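Local coordinates for protein (tenascin) (Gallus gallus, PDB 1QR4), which is an extracellular matrix protein linked to adhesion that probably binds heparin through this two-domain fibronectin type III segment, at residues Y37-V42 against M51-D56; D8-L13 against L75-G80; E20-L25 against S59-G64. One frame throughout, in Å; residues are numbered along the deposited sequence.

Contact 1. Residues Y37-V42 against M51-D56; sequences YRLTYV and MEIPVD
The beta hairpin of strands 36-42 and 48-53, at one edge of the four-stranded sheet of a fibronectin type III domain, is held here chiefly by Tyr37 facing Ile53. Tyr37 and Ile53 form an antiparallel hydrogen-bonded pair: Tyr37 N donates to Ile53 O at 2.9 Å, in the carbonyl plane, and the return bond from Ile53 N to Tyr37 O is equally long, its donor standing 44° above the carbonyl plane. Farther along, Leu39 N donates to Met51 O at 2.8 Å, whereas the answering bond from Met51 N to Leu39 O is weak. Between them Arg38 and Glu52 make the non-hydrogen-bonded pair, on the other face of the sheet from Tyr37, Leu39 and Ile53.

On the face that carries Tyr37, Leu39 and Ile53, Ile53 CD1 crosses Leu39 at a slant, 3.7 Å from Leu39 CB and also touching its CD2. A chi1 of -67° puts Tyr37 CG beside its own backbone N; the ring meets the backbone carbonyls of Ile53 and Pro54 with its edge. Tyr37 CD2 lies 3.6 Å from Pro54 O, with Ile53 O also near the ring plane. At the far end Tyr37 OH donates to a water 3.0 Å away, which donates in turn to Val55 O at 2.7 Å, fastening the ring tip to the turn. The charged ends look elsewhere: Arg38, part of the putative heparin site, has a salt bridge with Glu50, and Glu52 has one with Arg36.

Strand 70-78 flanks strand 36-42 on its other side, Trp27 and Phe34 meet the Tyr37 ring edge-to-face, and Leu39, Met51 and Ile53 pack on Phe60 of strand 59-63 in the facing sheet.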
ATOM      1  N   TYR A  37     -14.635  12.743  18.857  1.00 45.08           N
ATOM      2  CA  TYR A  37     -13.673  11.663  18.966  1.00 32.64           C
ATOM      3  C   TYR A  37     -12.292  12.238  18.729  1.00 31.94           C
ATOM      4  O   TYR A  37     -12.149  13.261  18.076  1.00 35.28           O
ATOM      5  CB  TYR A  37     -13.910  10.623  17.874  1.00 21.31           C
ATOM      6  CG  TYR A  37     -15.188   9.825  17.956  1.00 19.48           C
ATOM      7  CD1 TYR A  37     -15.243   8.641  18.684  1.00 13.62           C
ATOM      8  CD2 TYR A  37     -16.298  10.174  17.194  1.00 17.75           C
ATOM      9  CE1 TYR A  37     -16.374   7.819  18.639  1.00 15.21           C
ATOM     10  CE2 TYR A  37     -17.424   9.357  17.142  1.00 26.78           C
ATOM     11  CZ  TYR A  37     -17.452   8.181  17.864  1.00 21.25           C
ATOM     12  OH  TYR A  37     -18.556   7.360  17.795  1.00 32.61           O
ATOM     13  N   ARG A  38     -11.276  11.585  19.269  1.00 26.41           N
ATOM     14  CA  ARG A  38      -9.913  12.013  19.053  1.00 23.65           C
ATOM     15  C   ARG A  38      -9.195  10.761  18.602  1.00 35.53           C
ATOM     16  O   ARG A  38      -9.271   9.722  19.247  1.00 40.40           O
ATOM     17  CB  ARG A  38      -9.288  12.556  20.325  1.00 26.76           C
ATOM     18  CG  ARG A  38      -7.856  12.998  20.139  1.00 40.83           C
ATOM     19  CD  ARG A  38      -7.228  13.305  21.467  1.00 68.02           C
ATOM     20  NE  ARG A  38      -5.850  12.832  21.521  1.00 90.23           N
ATOM     21  CZ  ARG A  38      -4.890  13.390  22.253  1.00 99.92           C
ATOM     22  NH1 ARG A  38      -5.148  14.457  23.006  1.00 96.49           N
ATOM     23  NH2 ARG A  38      -3.660  12.889  22.215  1.00 99.84           N
ATOM     24  N   LEU A  39      -8.567  10.842  17.439  1.00 38.88           N
ATOM     25  CA  LEU A  39      -7.851   9.713  16.872  1.00 32.16           C
ATOM     26  C   LEU A  39      -6.389  10.041  16.901  1.00 31.88           C
ATOM     27  O   LEU A  39      -5.987  11.099  16.427  1.00 41.99           O
ATOM     28  CB  LEU A  39      -8.281   9.506  15.422  1.00 27.89           C
ATOM     29  CG  LEU A  39      -7.553   8.478  14.571  1.00 15.49           C
ATOM     30  CD1 LEU A  39      -7.874   7.118  15.078  1.00 20.35           C
ATOM     31  CD2 LEU A  39      -7.984   8.599  13.125  1.00 28.98           C
ATOM     32  N   THR A  40      -5.606   9.186  17.544  1.00 35.25           N
ATOM     33  CA  THR A  40      -4.162   9.376  17.586  1.00 37.17           C
ATOM     34  C   THR A  40      -3.572   8.118  16.983  1.00 35.25           C
ATOM     35  O   THR A  40      -4.174   7.048  17.040  1.00 48.10           O
ATOM     36  CB  THR A  40      -3.616   9.573  19.021  1.00 49.16           C
ATOM     37  OG1 THR A  40      -4.042   8.490  19.849  1.00 68.83           O
ATOM     38  CG2 THR A  40      -4.110  10.882  19.627  1.00 52.67           C
ATOM     39  N   TYR A  41      -2.437   8.268  16.328  1.00 38.99           N
ATOM     40  CA  TYR A  41      -1.762   7.139  15.715  1.00 42.45           C
ATOM     41  C   TYR A  41      -0.297   7.492  15.711  1.00 43.22           C
ATOM     42  O   TYR A  41       0.072   8.609  15.351  1.00 48.46           O
ATOM     43  CB  TYR A  41      -2.258   6.897  14.282  1.00 47.27           C
ATOM     44  CG  TYR A  41      -2.081   8.059  13.316  1.00 37.67           C
ATOM     45  CD1 TYR A  41      -3.072   9.028  13.174  1.00 29.21           C
ATOM     46  CD2 TYR A  41      -0.946   8.155  12.506  1.00 30.11           C
ATOM     47  CE1 TYR A  41      -2.944  10.058  12.248  1.00 42.33           C
ATOM     48  CE2 TYR A  41      -0.804   9.181  11.575  1.00 39.74           C
ATOM     49  CZ  TYR A  41      -1.808  10.131  11.449  1.00 55.75           C
ATOM     50  OH  TYR A  41      -1.683  11.156  10.532  1.00 54.74           O
ATOM     51  N   VAL A  42       0.541   6.563  16.150  1.00 30.36           N
ATOM     52  CA  VAL A  42       1.961   6.847  16.186  1.00 27.33           C
ATOM     53  C   VAL A  42       2.704   5.907  15.260  1.00 25.62           C
ATOM     54  O   VAL A  42       2.272   4.781  15.038  1.00 30.57           O
ATOM     55  CB  VAL A  42       2.530   6.800  17.652  1.00 27.24           C
ATOM     56  CG1 VAL A  42       1.461   7.213  18.648  1.00 33.87           C
ATOM     57  CG2 VAL A  42       3.073   5.439  17.999  1.00 29.60           C
ATOM     58  N   MET A  51      -6.244  14.025  15.503  1.00 43.18           N
ATOM     59  CA  MET A  51      -7.338  14.475  14.668  1.00 50.63           C
ATOM     60  C   MET A  51      -8.607  14.312  15.484  1.00 48.71           C
ATOM     61  O   MET A  51      -8.694  13.448  16.350  1.00 47.38           O
ATOM     62  CB  MET A  51      -7.439  13.646  13.378  1.00 41.29           C
ATOM     63  CG  MET A  51      -6.465  14.066  12.286  1.00 66.42           C
ATOM     64  SD  MET A  51      -6.841  13.363  10.671  1.00 71.16           S
ATOM     65  CE  MET A  51      -8.096  14.478  10.105  1.00 43.98           C
ATOM     66  N   GLU A  52      -9.547  15.215  15.269  1.00 56.40           N
ATOM     67  CA  GLU A  52     -10.827  15.156  15.945  1.00 56.20           C
ATOM     68  C   GLU A  52     -11.848  14.723  14.901  1.00 52.37           C
ATOM     69  O   GLU A  52     -11.862  15.224  13.783  1.00 60.67           O
ATOM     70  CB  GLU A  52     -11.189  16.510  16.552  1.00 68.37           C
ATOM     71  CG  GLU A  52     -10.197  16.995  17.601  1.00 87.48           C
ATOM     72  CD  GLU A  52     -10.754  18.117  18.462  1.00 99.94           C
ATOM     73  OE1 GLU A  52     -11.085  19.196  17.918  1.00100.00           O
ATOM     74  OE2 GLU A  52     -10.864  17.914  19.692  1.00 99.86           O
ATOM     75  N   ILE A  53     -12.684  13.766  15.267  1.00 52.74           N
ATOM     76  CA  ILE A  53     -13.681  13.236  14.362  1.00 35.11           C
ATOM     77  C   ILE A  53     -15.083  13.549  14.887  1.00 43.30           C
ATOM     78  O   ILE A  53     -15.350  13.428  16.080  1.00 43.87           O
ATOM     79  CB  ILE A  53     -13.425  11.724  14.175  1.00 38.88           C
ATOM     80  CG1 ILE A  53     -11.974  11.533  13.694  1.00 28.27           C
ATOM     81  CG2 ILE A  53     -14.424  11.108  13.188  1.00 43.37           C
ATOM     82  CD1 ILE A  53     -11.505  10.112  13.615  1.00 28.04           C
ATOM     83  N   PRO A  54     -15.980  14.016  13.996  1.00 51.45           N
ATOM     84  CA  PRO A  54     -17.370  14.383  14.286  1.00 37.75           C
ATOM     85  C   PRO A  54     -18.128  13.256  14.962  1.00 33.76           C
ATOM     86  O   PRO A  54     -17.957  12.099  14.599  1.00 31.83           O
ATOM     87  CB  PRO A  54     -17.950  14.615  12.896  1.00 44.27           C
ATOM     88  CG  PRO A  54     -16.785  15.036  12.096  1.00 51.52           C
ATOM     89  CD  PRO A  54     -15.719  14.101  12.549  1.00 46.28           C
ATOM     90  N   VAL A  55     -19.013  13.601  15.891  1.00 31.92           N
ATOM     91  CA  VAL A  55     -19.804  12.602  16.598  1.00 25.90           C
ATOM     92  C   VAL A  55     -20.636  11.711  15.683  1.00 32.82           C
ATOM     93  O   VAL A  55     -21.008  10.600  16.056  1.00 43.35           O
ATOM     94  CB  VAL A  55     -20.752  13.254  17.602  1.00 25.54           C
ATOM     95  CG1 VAL A  55     -20.001  13.616  18.837  1.00 35.52           C
ATOM     96  CG2 VAL A  55     -21.366  14.490  17.008  1.00 43.68           C
ATOM     97  N   ASP A  56     -20.905  12.185  14.475  1.00 27.35           N
ATOM     98  CA  ASP A  56     -21.717  11.438  13.524  1.00 10.89           C
ATOM     99  C   ASP A  56     -20.978  10.425  12.649  1.00 22.01           C
ATOM    100  O   ASP A  56     -21.577   9.823  11.756  1.00 38.68           O
ATOM    101  CB  ASP A  56     -22.502  12.420  12.650  1.00 58.18           C
ATOM    102  CG  ASP A  56     -21.628  13.559  12.111  1.00 91.47           C
ATOM    103  OD1 ASP A  56     -21.457  14.556  12.856  1.00 99.06           O
ATOM    104  OD2 ASP A  56     -21.112  13.458  10.962  1.00 81.38           O
TER
HETATM  105  O   HOH W   1     -20.682   7.892  15.729  1.00 52.42           O

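Contact 2. Residues D8-L13 against L75-G80; sequences DNPKDL and LVAEKG
Pro10 and Leu13 pack against Leu75 and Ala77, joining the first modelled residues, which lead into strand 11-16, to the last part of strand 70-78 in the facing sheet. This is the tight half. Pro10 CB rests 3.9 Å from Leu75 CD2, and Pro10 CG comes to 4.3 Å from Ala77 CB while also lying over the backbone at Ala77 N. From the other end Leu13 CD2 meets Leu75 CB at 4.1 Å, the two side chains crossing at a slant. Trp27 touches both leucines, and Tyr37 touches Pro10 and Leu75, so this patch belongs to the interior of the sandwich.

The other half, at Asp8 and Lys79, is looser and more exposed. The Lys79 chain runs extended beyond CG, and Lys79 NZ lies 2.7 Å from Asp8 N. It does not meet the carboxylate: Asp8 OD1 is 6.9 Å from Lys79 NZ, and Asp8 OD2 accepts from Val31 N.

The chemistry is thus apolar cohesion inside with a lysine at the more exposed end. Lys79 belongs to the putative heparin site, and its amino group lies away from the Asp8 carboxylate, which is consistent with a basic surface there.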
ATOM      1  N   ASP A   8     -17.984   5.338  28.593  1.00 56.85           N
ATOM      2  CA  ASP A   8     -18.126   4.222  27.613  1.00 62.45           C
ATOM      3  C   ASP A   8     -17.149   4.481  26.468  1.00 71.52           C
ATOM      4  O   ASP A   8     -17.117   5.586  25.928  1.00 83.44           O
ATOM      5  CB  ASP A   8     -19.565   4.196  27.082  1.00 58.54           C
ATOM      6  CG  ASP A   8     -19.863   2.971  26.240  1.00 70.81           C
ATOM      7  OD1 ASP A   8     -19.547   1.844  26.676  1.00 74.10           O
ATOM      8  OD2 ASP A   8     -20.433   3.134  25.145  1.00 78.11           O
ATOM      9  N   ASN A   9     -16.336   3.491  26.109  1.00 68.94           N
ATOM     10  CA  ASN A   9     -15.377   3.678  25.016  1.00 71.32           C
ATOM     11  C   ASN A   9     -15.894   3.174  23.663  1.00 64.22           C
ATOM     12  O   ASN A   9     -16.869   2.424  23.603  1.00 77.57           O
ATOM     13  CB  ASN A   9     -14.041   3.003  25.346  1.00 57.18           C
ATOM     14  CG  ASN A   9     -14.117   1.495  25.305  1.00 40.97           C
ATOM     15  OD1 ASN A   9     -15.189   0.903  25.421  1.00 61.11           O
ATOM     16  ND2 ASN A   9     -12.970   0.862  25.143  1.00 37.64           N
ATOM     17  N   PRO A  10     -15.279   3.629  22.559  1.00 40.49           N
ATOM     18  CA  PRO A  10     -15.682   3.211  21.216  1.00 29.64           C
ATOM     19  C   PRO A  10     -15.366   1.738  21.080  1.00 33.33           C
ATOM     20  O   PRO A  10     -14.242   1.328  21.334  1.00 40.74           O
ATOM     21  CB  PRO A  10     -14.753   4.026  20.320  1.00 30.31           C
ATOM     22  CG  PRO A  10     -14.518   5.261  21.111  1.00 37.79           C
ATOM     23  CD  PRO A  10     -14.272   4.699  22.484  1.00 49.14           C
ATOM     24  N   LYS A  11     -16.343   0.935  20.691  1.00 35.82           N
ATOM     25  CA  LYS A  11     -16.091  -0.492  20.545  1.00 36.80           C
ATOM     26  C   LYS A  11     -15.748  -0.905  19.117  1.00 36.52           C
ATOM     27  O   LYS A  11     -15.893  -0.131  18.174  1.00 38.15           O
ATOM     28  CB  LYS A  11     -17.285  -1.299  21.052  1.00 49.26           C
ATOM     29  CG  LYS A  11     -17.709  -0.930  22.463  1.00 88.52           C
ATOM     30  CD  LYS A  11     -18.753  -1.892  23.031  1.00 99.89           C
ATOM     31  CE  LYS A  11     -18.108  -3.126  23.658  1.00 99.97           C
ATOM     32  NZ  LYS A  11     -17.214  -2.771  24.799  1.00 99.81           N
ATOM     33  N   ASP A  12     -15.276  -2.138  18.989  1.00 34.31           N
ATOM     34  CA  ASP A  12     -14.892  -2.754  17.726  1.00 32.09           C
ATOM     35  C   ASP A  12     -14.215  -1.902  16.673  1.00 32.24           C
ATOM     36  O   ASP A  12     -14.727  -1.728  15.571  1.00 33.17           O
ATOM     37  CB  ASP A  12     -16.068  -3.527  17.130  1.00 41.59           C
ATOM     38  CG  ASP A  12     -16.521  -4.665  18.030  1.00 56.94           C
ATOM     39  OD1 ASP A  12     -15.842  -5.717  18.050  1.00 61.41           O
ATOM     40  OD2 ASP A  12     -17.536  -4.494  18.740  1.00 64.84           O
ATOM     41  N   LEU A  13     -13.041  -1.393  17.022  1.00 21.60           N
ATOM     42  CA  LEU A  13     -12.244  -0.592  16.114  1.00 22.77           C
ATOM     43  C   LEU A  13     -11.474  -1.539  15.196  1.00 26.16           C
ATOM     44  O   LEU A  13     -10.642  -2.326  15.650  1.00 35.34           O
ATOM     45  CB  LEU A  13     -11.269   0.278  16.901  1.00 16.60           C
ATOM     46  CG  LEU A  13     -10.318   1.189  16.106  1.00 26.09           C
ATOM     47  CD1 LEU A  13     -11.121   2.206  15.288  1.00 10.60           C
ATOM     48  CD2 LEU A  13      -9.357   1.919  17.058  1.00  8.01           C
ATOM     49  N   LEU A  75      -8.442   5.243  19.357  1.00 25.47           N
ATOM     50  CA  LEU A  75      -9.569   6.149  19.306  1.00 24.47           C
ATOM     51  C   LEU A  75     -10.140   6.294  20.704  1.00 32.68           C
ATOM     52  O   LEU A  75     -10.185   5.333  21.474  1.00 29.62           O
ATOM     53  CB  LEU A  75     -10.636   5.579  18.381  1.00 18.03           C
ATOM     54  CG  LEU A  75     -11.799   6.504  18.100  1.00  7.22           C
ATOM     55  CD1 LEU A  75     -11.322   7.695  17.303  1.00 12.69           C
ATOM     56  CD2 LEU A  75     -12.820   5.739  17.346  1.00 29.19           C
ATOM     57  N   VAL A  76     -10.624   7.490  21.005  1.00 32.54           N
ATOM     58  CA  VAL A  76     -11.190   7.789  22.303  1.00 37.34           C
ATOM     59  C   VAL A  76     -12.317   8.810  22.182  1.00 33.61           C
ATOM     60  O   VAL A  76     -12.242   9.736  21.375  1.00 33.51           O
ATOM     61  CB  VAL A  76     -10.098   8.341  23.250  1.00 31.82           C
ATOM     62  CG1 VAL A  76      -9.353   9.478  22.593  1.00 32.37           C
ATOM     63  CG2 VAL A  76     -10.710   8.818  24.546  1.00 39.42           C
ATOM     64  N   ALA A  77     -13.370   8.621  22.975  1.00 35.07           N
ATOM     65  CA  ALA A  77     -14.499   9.540  22.988  1.00 25.33           C
ATOM     66  C   ALA A  77     -14.278  10.628  24.060  1.00 36.34           C
ATOM     67  O   ALA A  77     -14.104  10.324  25.237  1.00 59.42           O
ATOM     68  CB  ALA A  77     -15.808   8.766  23.243  1.00 19.76           C
ATOM     69  N   GLU A  78     -14.188  11.881  23.624  1.00 41.32           N
ATOM     70  CA  GLU A  78     -13.998  13.008  24.527  1.00 39.87           C
ATOM     71  C   GLU A  78     -15.391  13.490  24.906  1.00 57.84           C
ATOM     72  O   GLU A  78     -16.114  14.042  24.071  1.00 52.01           O
ATOM     73  CB  GLU A  78     -13.213  14.135  23.846  1.00 25.19           C
ATOM     74  CG  GLU A  78     -11.786  13.756  23.423  1.00 25.60           C
ATOM     75  CD  GLU A  78     -10.961  14.944  22.888  1.00 42.82           C
ATOM     76  OE1 GLU A  78     -11.493  16.071  22.776  1.00 52.23           O
ATOM     77  OE2 GLU A  78      -9.761  14.757  22.586  1.00 44.63           O
ATOM     78  N   LYS A  79     -15.770  13.234  26.163  1.00 74.55           N
ATOM     79  CA  LYS A  79     -17.085  13.596  26.732  1.00 68.03           C
ATOM     80  C   LYS A  79     -17.212  15.066  27.183  1.00 48.91           C
ATOM     81  O   LYS A  79     -18.316  15.547  27.458  1.00 50.89           O
ATOM     82  CB  LYS A  79     -17.418  12.643  27.901  1.00 72.33           C
ATOM     83  CG  LYS A  79     -17.237  11.156  27.549  1.00 65.47           C
ATOM     84  CD  LYS A  79     -17.357  10.233  28.757  1.00 52.12           C
ATOM     85  CE  LYS A  79     -17.064   8.779  28.369  1.00 62.60           C
ATOM     86  NZ  LYS A  79     -17.374   7.788  29.441  1.00 49.39           N
ATOM     87  N   GLY A  80     -16.073  15.753  27.241  1.00 42.33           N
ATOM     88  CA  GLY A  80     -15.997  17.151  27.638  1.00 47.61           C
ATOM     89  C   GLY A  80     -14.520  17.451  27.846  1.00 53.04           C
ATOM     90  O   GLY A  80     -13.837  17.982  26.968  1.00 50.76           O
TER

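Contact 3. Residues E20-L25 against S59-G64; sequences ETTLSL and SFILRG
Ile61 carries CG1 beside its backbone N (chi1 -58°), and a further turn at chi2 (-70°) swings CD1 across to Ser24, whose OG, anti to its own backbone N, lies 3.2 Å from Ile61 CD1. The Ile61 CG2 branch leans the other way, 4.0 Å from Thr22 CB. An alanine in place of Ile61 would remove everything beyond CB, and would probably open a gap beside Ser24 and Thr22 on this more exposed face.

Under these side chains the antiparallel backbones are bonded at two pairs. In one, Leu23 and Leu62 exchange backbone bonds, Leu23 N to Leu62 O at 3.0 Å; in the other, Leu25 N donates to Phe60 O at 2.9 Å and Phe60 N to Leu25 O. On the buried face Leu25 and Phe60 run alongside each other in the same direction, their CD1 atoms 4.2 Å apart, while Leu25 CD1 also meets Leu62 CD2 at 4.1 Å. A water links Thr21 OG1 with Gly64 N near the Thr22 end of the pairing.

Strand 22-28 runs between 11-16 and 59-63 in its three-stranded sheet, and Leu25 packs on Leu39 and Ile73 of the facing sheet.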
ATOM      1  N   GLU A  20      -1.190   2.163   0.239  1.00 47.38           N
ATOM      2  CA  GLU A  20       0.204   2.529   0.474  1.00 39.07           C
ATOM      3  C   GLU A  20       0.286   3.747   1.368  1.00 29.58           C
ATOM      4  O   GLU A  20       1.268   3.948   2.093  1.00 37.51           O
ATOM      5  CB  GLU A  20       0.882   2.901  -0.849  1.00 54.45           C
ATOM      6  CG  GLU A  20       1.462   1.744  -1.628  1.00 74.27           C
ATOM      7  CD  GLU A  20       1.947   2.156  -3.004  1.00 72.84           C
ATOM      8  OE1 GLU A  20       2.517   3.263  -3.134  1.00 70.18           O
ATOM      9  OE2 GLU A  20       1.753   1.367  -3.950  1.00 65.76           O
ATOM     10  N   THR A  21      -0.763   4.550   1.323  1.00 24.91           N
ATOM     11  CA  THR A  21      -0.771   5.785   2.052  1.00 36.43           C
ATOM     12  C   THR A  21      -2.026   5.955   2.919  1.00 35.82           C
ATOM     13  O   THR A  21      -2.140   6.927   3.673  1.00 43.26           O
ATOM     14  CB  THR A  21      -0.582   6.935   1.010  1.00 45.85           C
ATOM     15  OG1 THR A  21      -0.460   8.202   1.659  1.00 61.49           O
ATOM     16  CG2 THR A  21      -1.743   6.962   0.019  1.00 46.06           C
ATOM     17  N   THR A  22      -2.956   5.005   2.846  1.00 33.96           N
ATOM     18  CA  THR A  22      -4.168   5.113   3.650  1.00 27.55           C
ATOM     19  C   THR A  22      -4.590   3.849   4.359  1.00 22.78           C
ATOM     20  O   THR A  22      -4.188   2.751   4.006  1.00 26.84           O
ATOM     21  CB  THR A  22      -5.405   5.545   2.837  1.00 27.04           C
ATOM     22  OG1 THR A  22      -5.890   4.437   2.076  1.00 42.79           O
ATOM     23  CG2 THR A  22      -5.083   6.688   1.918  1.00 44.77           C
ATOM     24  N   LEU A  23      -5.469   4.047   5.335  1.00 23.82           N
ATOM     25  CA  LEU A  23      -6.066   2.986   6.126  1.00 12.50           C
ATOM     26  C   LEU A  23      -7.478   3.431   6.363  1.00 12.07           C
ATOM     27  O   LEU A  23      -7.729   4.607   6.615  1.00 15.91           O
ATOM     28  CB  LEU A  23      -5.361   2.822   7.459  1.00 21.22           C
ATOM     29  CG  LEU A  23      -4.024   2.089   7.382  1.00 34.07           C
ATOM     30  CD1 LEU A  23      -3.320   2.189   8.718  1.00 30.07           C
ATOM     31  CD2 LEU A  23      -4.233   0.637   6.984  1.00 24.97           C
ATOM     32  N   SER A  24      -8.405   2.496   6.222  1.00 18.55           N
ATOM     33  CA  SER A  24      -9.817   2.775   6.424  1.00 19.79           C
ATOM     34  C   SER A  24     -10.265   2.280   7.819  1.00 29.91           C
ATOM     35  O   SER A  24     -10.194   1.086   8.138  1.00 30.69           O
ATOM     36  CB  SER A  24     -10.618   2.102   5.318  1.00 28.05           C
ATOM     37  OG  SER A  24     -11.987   2.418   5.449  1.00 61.85           O
ATOM     38  N   LEU A  25     -10.700   3.213   8.658  1.00 31.98           N
ATOM     39  CA  LEU A  25     -11.124   2.880  10.008  1.00 23.67           C
ATOM     40  C   LEU A  25     -12.636   2.820  10.187  1.00 33.19           C
ATOM     41  O   LEU A  25     -13.386   3.645   9.639  1.00 32.24           O
ATOM     42  CB  LEU A  25     -10.550   3.896  10.991  1.00 28.36           C
ATOM     43  CG  LEU A  25      -9.037   4.101  10.962  1.00 22.26           C
ATOM     44  CD1 LEU A  25      -8.679   5.319  11.787  1.00 22.96           C
ATOM     45  CD2 LEU A  25      -8.334   2.868  11.472  1.00 25.88           C
ATOM     46  N   SER A  59     -16.883   5.792  10.646  1.00 37.83           N
ATOM     47  CA  SER A  59     -15.936   5.439   9.599  1.00 28.71           C
ATOM     48  C   SER A  59     -15.120   6.681   9.266  1.00 24.81           C
ATOM     49  O   SER A  59     -15.620   7.807   9.363  1.00 43.92           O
ATOM     50  CB  SER A  59     -16.698   4.983   8.357  1.00 29.72           C
ATOM     51  OG  SER A  59     -15.820   4.372   7.438  1.00 49.96           O
ATOM     52  N   PHE A  60     -13.868   6.478   8.882  1.00 22.91           N
ATOM     53  CA  PHE A  60     -12.976   7.584   8.552  1.00 19.61           C
ATOM     54  C   PHE A  60     -11.763   7.007   7.861  1.00 23.63           C
ATOM     55  O   PHE A  60     -11.209   6.012   8.329  1.00 34.18           O
ATOM     56  CB  PHE A  60     -12.550   8.299   9.837  1.00 17.83           C
ATOM     57  CG  PHE A  60     -11.347   9.197   9.685  1.00 19.02           C
ATOM     58  CD1 PHE A  60     -10.057   8.673   9.716  1.00 30.14           C
ATOM     59  CD2 PHE A  60     -11.506  10.569   9.531  1.00 20.67           C
ATOM     60  CE1 PHE A  60      -8.946   9.499   9.595  1.00 33.01           C
ATOM     61  CE2 PHE A  60     -10.400  11.408   9.406  1.00 30.41           C
ATOM     62  CZ  PHE A  60      -9.119  10.872   9.437  1.00 28.93           C
ATOM     63  N   ILE A  61     -11.365   7.617   6.742  1.00 31.81           N
ATOM     64  CA  ILE A  61     -10.185   7.165   5.990  1.00 34.35           C
ATOM     65  C   ILE A  61      -8.962   7.926   6.461  1.00 27.02           C
ATOM     66  O   ILE A  61      -8.874   9.148   6.329  1.00 35.21           O
ATOM     67  CB  ILE A  61     -10.308   7.390   4.467  1.00 34.87           C
ATOM     68  CG1 ILE A  61     -11.535   6.673   3.903  1.00 38.08           C
ATOM     69  CG2 ILE A  61      -9.066   6.852   3.774  1.00 50.42           C
ATOM     70  CD1 ILE A  61     -11.408   5.188   3.893  1.00 32.91           C
ATOM     71  N   LEU A  62      -8.035   7.191   7.048  1.00 27.87           N
ATOM     72  CA  LEU A  62      -6.809   7.779   7.541  1.00 26.73           C
ATOM     73  C   LEU A  62      -5.876   7.962   6.345  1.00 38.64           C
ATOM     74  O   LEU A  62      -5.677   7.040   5.557  1.00 54.59           O
ATOM     75  CB  LEU A  62      -6.208   6.848   8.580  1.00 26.40           C
ATOM     76  CG  LEU A  62      -5.083   7.392   9.437  1.00 27.51           C
ATOM     77  CD1 LEU A  62      -5.365   8.818   9.890  1.00 31.42           C
ATOM     78  CD2 LEU A  62      -4.961   6.459  10.617  1.00 31.51           C
ATOM     79  N   ARG A  63      -5.314   9.154   6.197  1.00 46.11           N
ATOM     80  CA  ARG A  63      -4.437   9.433   5.061  1.00 39.86           C
ATOM     81  C   ARG A  63      -3.122  10.126   5.420  1.00 42.07           C
ATOM     82  O   ARG A  63      -2.957  10.679   6.522  1.00 44.51           O
ATOM     83  CB  ARG A  63      -5.191  10.300   4.040  1.00 51.95           C
ATOM     84  CG  ARG A  63      -6.378   9.619   3.356  1.00 64.89           C
ATOM     85  CD  ARG A  63      -7.232  10.634   2.613  1.00 70.79           C
ATOM     86  NE  ARG A  63      -7.963  11.509   3.530  1.00 95.79           N
ATOM     87  CZ  ARG A  63      -9.289  11.578   3.614  1.00 95.82           C
ATOM     88  NH1 ARG A  63     -10.050  10.826   2.827  1.00 91.95           N
ATOM     89  NH2 ARG A  63      -9.859  12.378   4.509  1.00 89.80           N
ATOM     90  N   GLY A  64      -2.196  10.112   4.464  1.00 38.69           N
ATOM     91  CA  GLY A  64      -0.912  10.762   4.662  1.00 38.66           C
ATOM     92  C   GLY A  64       0.108   9.907   5.373  1.00 40.34           C
ATOM     93  O   GLY A  64       1.069  10.411   5.946  1.00 43.29           O
TER
HETATM   94  O   HOH W   2      -2.939   9.996   1.415  1.00 66.38           O

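How the contacts relate
From the N terminus, residues 8-13 open the longest loop, which contact 2 closes only at 75-80. Inside it, contact 3 joins 20-25 to 59-64, and inside that again contact 1 closes the short hairpin between 37-42 and 51-56; the three nest and none cross. Contact 3 lies within the three-stranded sheet, contact 1 within the four-stranded one, and contact 2 ties an edge strand of the first to an inner strand of the second. Contacts 1 and 2 share a sheet, where Arg38 N probably bonds to Val76 O. Contacts 1 and 3 meet across the sandwich, as at Tyr41 and Leu62, whereas contacts 2 and 3 do not touch.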